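Local coordinates for multi-copper Oxidase CueO (Ochrobactrum, PDB 6EVG), which probably couples the one-electron oxidation of phenolic and lignin-like substrates to the reduction of oxygen to water, as a laccase-like multicopper oxidase, at residues A158-P163 / R317-D322; E268-L273 / P454-G459. One frame throughout, in Å; residues are numbered along the deposited sequence.

Interaction 1: A158-P163 / R317-D322; sequences AERGLP and RLDGPD
Arg-160 and Leu-318 bring two irregular loops together, their CA atoms 6.4 Å apart; on one side Ala-158 to Gly-161 forms a type I beta turn, closed by a bond from Gly-161 N to Ala-158 O. The salt bridge of Arg-160 with Asp-319 dominates the contact. The guanidinium is presented side-on: Arg-160 NE gives its hydrogen to OD1 of Asp-319 at 2.7 Å, and Arg-160 NH2 gives one to Asp-319 OD2 at 2.8 Å. Both bonds are nearly straight and reach the carboxylate on its syn sides, with the two flat groups only 16° from coplanar, so the pairing fixes the rotation of each. Asp-319 CG stands between its own backbone N and carbonyl carbon (chi1 55°), which turns the carboxylate toward the guanidinium edge at the end of the extended arginine chain. Nearer the backbone, Leu-318 CD2 packs 3.7 Å from Arg-160 CB. A water donates to both Arg-160 O and Arg-317 O, bridging the backbones. Asp-154 and Asp-157 also pair with the guanidinium, and three carboxylates round one arginine probably stabilise its positive charge. This surface contact joins the loop after strand 148-153 to that after strand 295-303, and Phe-252 of strand 251-259 packs against both Arg-160 and Leu-318.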
loop_
_atom_site.group_PDB
_atom_site.type_symbol
_atom_site.label_atom_id
_atom_site.label_comp_id
_atom_site.label_asym_id
_atom_site.label_seq_id
_atom_site.Cartn_x
_atom_site.Cartn_y
_atom_site.Cartn_z
ATOM N N ALA A 158 -7.316 21.846 -7.225
ATOM C CA ALA A 158 -8.082 22.596 -8.258
ATOM C C ALA A 158 -7.132 23.332 -9.195
ATOM O O ALA A 158 -7.359 23.308 -10.427
ATOM C CB ALA A 158 -9.085 23.548 -7.631
ATOM N N GLU A 159 -6.102 23.957 -8.646
ATOM C CA GLU A 159 -5.114 24.657 -9.460
ATOM C C GLU A 159 -4.336 23.676 -10.359
ATOM O O GLU A 159 -3.930 24.040 -11.457
ATOM C CB GLU A 159 -4.131 25.434 -8.576
ATOM C CG GLU A 159 -3.150 26.277 -9.358
ATOM C CD GLU A 159 -2.123 26.978 -8.489
ATOM O OE1 GLU A 159 -2.336 27.102 -7.254
ATOM O OE2 GLU A 159 -1.100 27.415 -9.059
ATOM N N ARG A 160 -4.168 22.438 -9.901
ATOM C CA ARG A 160 -3.528 21.402 -10.703
ATOM C C ARG A 160 -4.428 20.883 -11.839
ATOM O O ARG A 160 -3.972 20.126 -12.679
ATOM C CB ARG A 160 -3.111 20.210 -9.817
ATOM C CG ARG A 160 -2.007 20.540 -8.796
ATOM C CD ARG A 160 -1.686 19.331 -7.940
ATOM N NE ARG A 160 -0.581 19.658 -7.040
ATOM C CZ ARG A 160 -0.698 19.979 -5.770
ATOM N NH1 ARG A 160 -1.830 19.864 -5.119
ATOM N NH2 ARG A 160 0.385 20.411 -5.133
ATOM N N GLY A 161 -5.714 21.182 -11.775
ATOM C CA GLY A 161 -6.630 20.615 -12.724
ATOM C C GLY A 161 -7.096 19.217 -12.421
ATOM O O GLY A 161 -7.438 18.442 -13.333
ATOM N N LEU A 162 -7.104 18.834 -11.153
ATOM C CA LEU A 162 -7.421 17.471 -10.775
ATOM C C LEU A 162 -8.837 17.399 -10.227
ATOM O O LEU A 162 -9.264 18.273 -9.435
ATOM C CB LEU A 162 -6.485 16.963 -9.721
ATOM C CG LEU A 162 -5.012 16.842 -10.136
ATOM C CD1 LEU A 162 -4.103 16.531 -8.964
ATOM C CD2 LEU A 162 -4.827 15.832 -11.225
ATOM N N PRO A 163 -9.575 16.327 -10.526
ATOM C CA PRO A 163 -10.865 16.060 -9.859
ATOM C C PRO A 163 -10.619 15.912 -8.351
ATOM O O PRO A 163 -9.633 15.295 -7.981
ATOM C CB PRO A 163 -11.321 14.749 -10.506
ATOM C CG PRO A 163 -10.566 14.634 -11.803
ATOM C CD PRO A 163 -9.252 15.253 -11.498
ATOM N N ARG A 317 0.940 18.750 -17.051
ATOM C CA ARG A 317 2.095 19.011 -16.207
ATOM C C ARG A 317 1.638 19.246 -14.751
ATOM O O ARG A 317 0.647 19.869 -14.541
ATOM C CB ARG A 317 2.905 20.235 -16.701
ATOM C CG ARG A 317 4.262 20.363 -16.011
ATOM C CD ARG A 317 5.225 21.280 -16.734
ATOM N NE ARG A 317 4.698 22.596 -16.743
ATOM C CZ ARG A 317 5.276 23.579 -16.094
ATOM N NH1 ARG A 317 6.347 23.336 -15.363
ATOM N NH2 ARG A 317 4.777 24.780 -16.172
ATOM N N LEU A 318 2.377 18.662 -13.809
ATOM C CA LEU A 318 2.133 18.842 -12.392
ATOM C C LEU A 318 3.434 19.233 -11.702
ATOM O O LEU A 318 4.517 19.183 -12.305
ATOM C CB LEU A 318 1.544 17.563 -11.795
ATOM C CG LEU A 318 0.175 17.148 -12.330
ATOM C CD1 LEU A 318 -0.173 15.778 -11.821
ATOM C CD2 LEU A 318 -0.910 18.164 -11.985
ATOM N N ASP A 319 3.360 19.518 -10.396
ATOM C CA ASP A 319 4.500 19.856 -9.570
ATOM C C ASP A 319 5.114 18.594 -8.970
ATOM O O ASP A 319 4.814 18.220 -7.856
ATOM C CB ASP A 319 4.053 20.815 -8.465
ATOM C CG ASP A 319 2.890 20.284 -7.605
ATOM O OD1 ASP A 319 1.895 19.791 -8.174
ATOM O OD2 ASP A 319 2.925 20.409 -6.351
ATOM N N GLY A 320 5.968 17.946 -9.666
ATOM C CA GLY A 320 6.645 16.768 -9.190
ATOM C C GLY A 320 8.125 17.044 -9.074
ATOM O O GLY A 320 8.607 18.131 -9.405
ATOM N N PRO A 321 8.898 16.059 -8.581
ATOM C CA PRO A 321 10.306 16.184 -8.449
ATOM C C PRO A 321 11.007 16.232 -9.816
ATOM O O PRO A 321 10.512 15.718 -10.806
ATOM C CB PRO A 321 10.693 14.981 -7.628
ATOM C CG PRO A 321 9.675 13.967 -7.954
ATOM C CD PRO A 321 8.415 14.766 -8.086
ATOM N N ASP A 322 12.231 16.745 -9.790
ATOM C CA ASP A 322 13.148 16.666 -10.931
ATOM C C ASP A 322 13.821 15.294 -10.999
ATOM O O ASP A 322 13.594 14.466 -10.188
ATOM C CB ASP A 322 14.185 17.790 -10.874
ATOM C CG ASP A 322 13.531 19.206 -10.911
ATOM O OD1 ASP A 322 12.611 19.398 -11.718
ATOM O OD2 ASP A 322 13.893 20.061 -10.098
HETATM O O HOH W 1 -1.781 21.112 -13.984
#

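Interaction 2: E268-L273 / P454-G459; sequences ERYEVL and PAHQSG. With EDO (1,2-ethanediol), chain D.
Tyr-270 CG lies anti to its carbonyl carbon (chi1 -70°) and His-456 CG between backbone N and carbonyl carbon (chi1 74°), which brings the two rings together where a strand of the middle cupredoxin-like domain meets a loop of the C-terminal one. The rings are oblique to each other, with centroids 5.9 Å apart. The tyrosine edge does the touching: Tyr-270 CE1 lies 4.0 Å from His-456 CD2 and also meets the backbone carbonyl, 3.5 Å from His-456 O, which sits in the ring plane. At the far end of the phenol, Tyr-270 OH rests against Gln-457 CG, 3.6 Å away. That same CG lies over one face of the His-456 imidazole, toward its rim, while ND1 of the histidine is held by Glu-257. Replacing Gln-457 with an alanine would probably open a gap beside the phenol oxygen and leave that imidazole face less well packed. Within the loop, Ala-455 O, in the short 3-10 segment, accepts from both the backbone N and OG of Ser-458. Glu-268, salt-bridged to Lys-461, takes part through a 1,2-ethanediol, likely a crystallisation additive: Gln-457 CD lies 3.5 Å from its C1, and its O1 donates to Glu-268 OE2 at 2.8 Å.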
loop_
_atom_site.group_PDB
_atom_site.type_symbol
_atom_site.label_atom_id
_atom_site.label_comp_id
_atom_site.label_asym_id
_atom_site.label_seq_id
_atom_site.Cartn_x
_atom_site.Cartn_y
_atom_site.Cartn_z
ATOM N N GLU A 268 1.742 -0.542 -2.814
ATOM C CA GLU A 268 1.842 0.566 -3.738
ATOM C C GLU A 268 0.509 1.255 -3.920
ATOM O O GLU A 268 -0.560 0.647 -3.839
ATOM C CB GLU A 268 2.340 0.102 -5.123
ATOM C CG GLU A 268 3.763 -0.411 -5.186
ATOM C CD GLU A 268 4.168 -0.568 -6.665
ATOM O OE1 GLU A 268 3.834 -1.627 -7.245
ATOM O OE2 GLU A 268 4.780 0.393 -7.197
ATOM N N ARG A 269 0.657 2.548 -4.255
ATOM C CA ARG A 269 -0.497 3.372 -4.629
ATOM C C ARG A 269 -0.214 4.057 -5.945
ATOM O O ARG A 269 0.894 4.534 -6.185
ATOM C CB ARG A 269 -0.819 4.475 -3.584
ATOM C CG ARG A 269 -1.325 3.965 -2.238
ATOM C CD ARG A 269 -0.228 3.543 -1.272
ATOM N NE ARG A 269 0.509 4.697 -0.788
ATOM C CZ ARG A 269 1.752 4.656 -0.334
ATOM N NH1 ARG A 269 2.459 3.515 -0.331
ATOM N NH2 ARG A 269 2.310 5.772 0.148
ATOM N N TYR A 270 -1.259 4.195 -6.777
ATOM C CA TYR A 270 -1.194 5.051 -7.953
ATOM C C TYR A 270 -2.517 5.828 -8.036
ATOM O O TYR A 270 -3.601 5.251 -7.872
ATOM C CB TYR A 270 -1.017 4.255 -9.242
ATOM C CG TYR A 270 0.357 3.622 -9.355
ATOM C CD1 TYR A 270 1.423 4.341 -9.859
ATOM C CD2 TYR A 270 0.602 2.342 -8.905
ATOM C CE1 TYR A 270 2.694 3.763 -9.951
ATOM C CE2 TYR A 270 1.855 1.757 -8.997
ATOM C CZ TYR A 270 2.884 2.488 -9.508
ATOM O OH TYR A 270 4.187 1.954 -9.562
ATOM N N GLU A 271 -2.393 7.115 -8.356
ATOM C CA GLU A 271 -3.588 7.932 -8.675
ATOM C C GLU A 271 -3.630 8.101 -10.194
ATOM O O GLU A 271 -2.608 8.489 -10.804
ATOM C CB GLU A 271 -3.533 9.281 -7.999
ATOM C CG GLU A 271 -3.375 9.244 -6.482
ATOM C CD GLU A 271 -3.451 10.592 -5.832
ATOM O OE1 GLU A 271 -4.333 11.381 -6.177
ATOM O OE2 GLU A 271 -2.585 10.884 -5.000
ATOM N N VAL A 272 -4.778 7.764 -10.774
ATOM C CA VAL A 272 -4.936 7.813 -12.226
ATOM C C VAL A 272 -6.171 8.600 -12.574
ATOM O O VAL A 272 -7.156 8.672 -11.836
ATOM C CB VAL A 272 -5.014 6.411 -12.807
ATOM C CG1 VAL A 272 -3.769 5.609 -12.464
ATOM C CG2 VAL A 272 -6.284 5.683 -12.481
ATOM N N LEU A 273 -6.123 9.236 -13.747
ATOM C CA LEU A 273 -7.309 9.904 -14.310
ATOM C C LEU A 273 -7.795 9.091 -15.491
ATOM O O LEU A 273 -7.017 8.727 -16.367
ATOM C CB LEU A 273 -6.972 11.327 -14.748
ATOM C CG LEU A 273 -6.376 12.260 -13.737
ATOM C CD1 LEU A 273 -6.209 13.663 -14.240
ATOM C CD2 LEU A 273 -7.011 12.288 -12.426
ATOM N N PRO A 454 9.781 3.827 -16.259
ATOM C CA PRO A 454 8.789 4.670 -16.988
ATOM C C PRO A 454 8.421 5.844 -16.093
ATOM O O PRO A 454 8.511 5.780 -14.861
ATOM C CB PRO A 454 7.623 3.725 -17.233
ATOM C CG PRO A 454 7.717 2.791 -16.113
ATOM C CD PRO A 454 9.181 2.562 -15.835
ATOM N N ALA A 455 7.885 6.890 -16.719
ATOM C CA ALA A 455 7.541 8.102 -16.004
ATOM C C ALA A 455 6.621 7.853 -14.788
ATOM O O ALA A 455 6.822 8.427 -13.717
ATOM C CB ALA A 455 6.889 9.142 -16.925
ATOM N N HIS A 456 5.627 6.982 -14.959
ATOM C CA HIS A 456 4.679 6.746 -13.882
ATOM C C HIS A 456 5.328 6.142 -12.618
ATOM O O HIS A 456 4.708 6.215 -11.527
ATOM C CB HIS A 456 3.467 5.949 -14.325
ATOM C CG HIS A 456 3.666 4.485 -14.577
ATOM N ND1 HIS A 456 4.211 3.979 -15.742
ATOM C CD2 HIS A 456 3.272 3.390 -13.882
ATOM C CE1 HIS A 456 4.135 2.654 -15.740
ATOM N NE2 HIS A 456 3.590 2.252 -14.605
ATOM N N GLN A 457 6.512 5.509 -12.775
ATOM C CA GLN A 457 7.205 4.899 -11.652
ATOM C C GLN A 457 8.428 5.706 -11.234
ATOM O O GLN A 457 9.248 5.179 -10.471
ATOM C CB GLN A 457 7.620 3.498 -12.031
ATOM C CG GLN A 457 6.435 2.578 -12.330
ATOM C CD GLN A 457 6.799 1.222 -12.926
ATOM O OE1 GLN A 457 7.957 0.941 -13.200
ATOM N NE2 GLN A 457 5.801 0.336 -13.036
ATOM N N SER A 458 8.553 6.943 -11.692
ATOM C CA SER A 458 9.795 7.714 -11.544
ATOM C C SER A 458 9.788 8.732 -10.425
ATOM O O SER A 458 10.837 9.329 -10.153
ATOM C CB SER A 458 10.142 8.419 -12.851
ATOM O OG SER A 458 9.198 9.474 -13.116
ATOM N N GLY A 459 8.631 8.970 -9.808
ATOM C CA GLY A 459 8.538 9.985 -8.758
ATOM C C GLY A 459 8.995 9.460 -7.382
ATOM O O GLY A 459 9.704 8.470 -7.290
HETATM C C1 EDO D . 7.433 -0.096 -9.718
HETATM O O1 EDO D . 7.015 -0.641 -8.469
HETATM C C2 EDO D . 8.654 -0.838 -10.209
HETATM O O2 EDO D . 8.381 -2.210 -10.537
#

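The centres of interactions 1 and 2 lie about 13 Å apart, on the same side of the chain's centre, and their segments alternate along the sequence: 158-163, 268-273, 317-322, 454-459. Interaction 1 is at the surface, whereas interaction 2 is buried. Strand 269-275, which carries most of 268-273, links them, because Leu-273 packs against Leu-162 and Pro-163; and Pro-321 touches Gly-459. Strand 251-259 belongs to the same sheet and serves both, with Phe-252 beside interaction 1 and Glu-257 holding His-456. Interaction 1 ties two loops together over the edge strand 251-259, while interaction 2 joins the middle domain to a loop of the C-terminal domain, consistent with the three-domain architecture of multicopper oxidases.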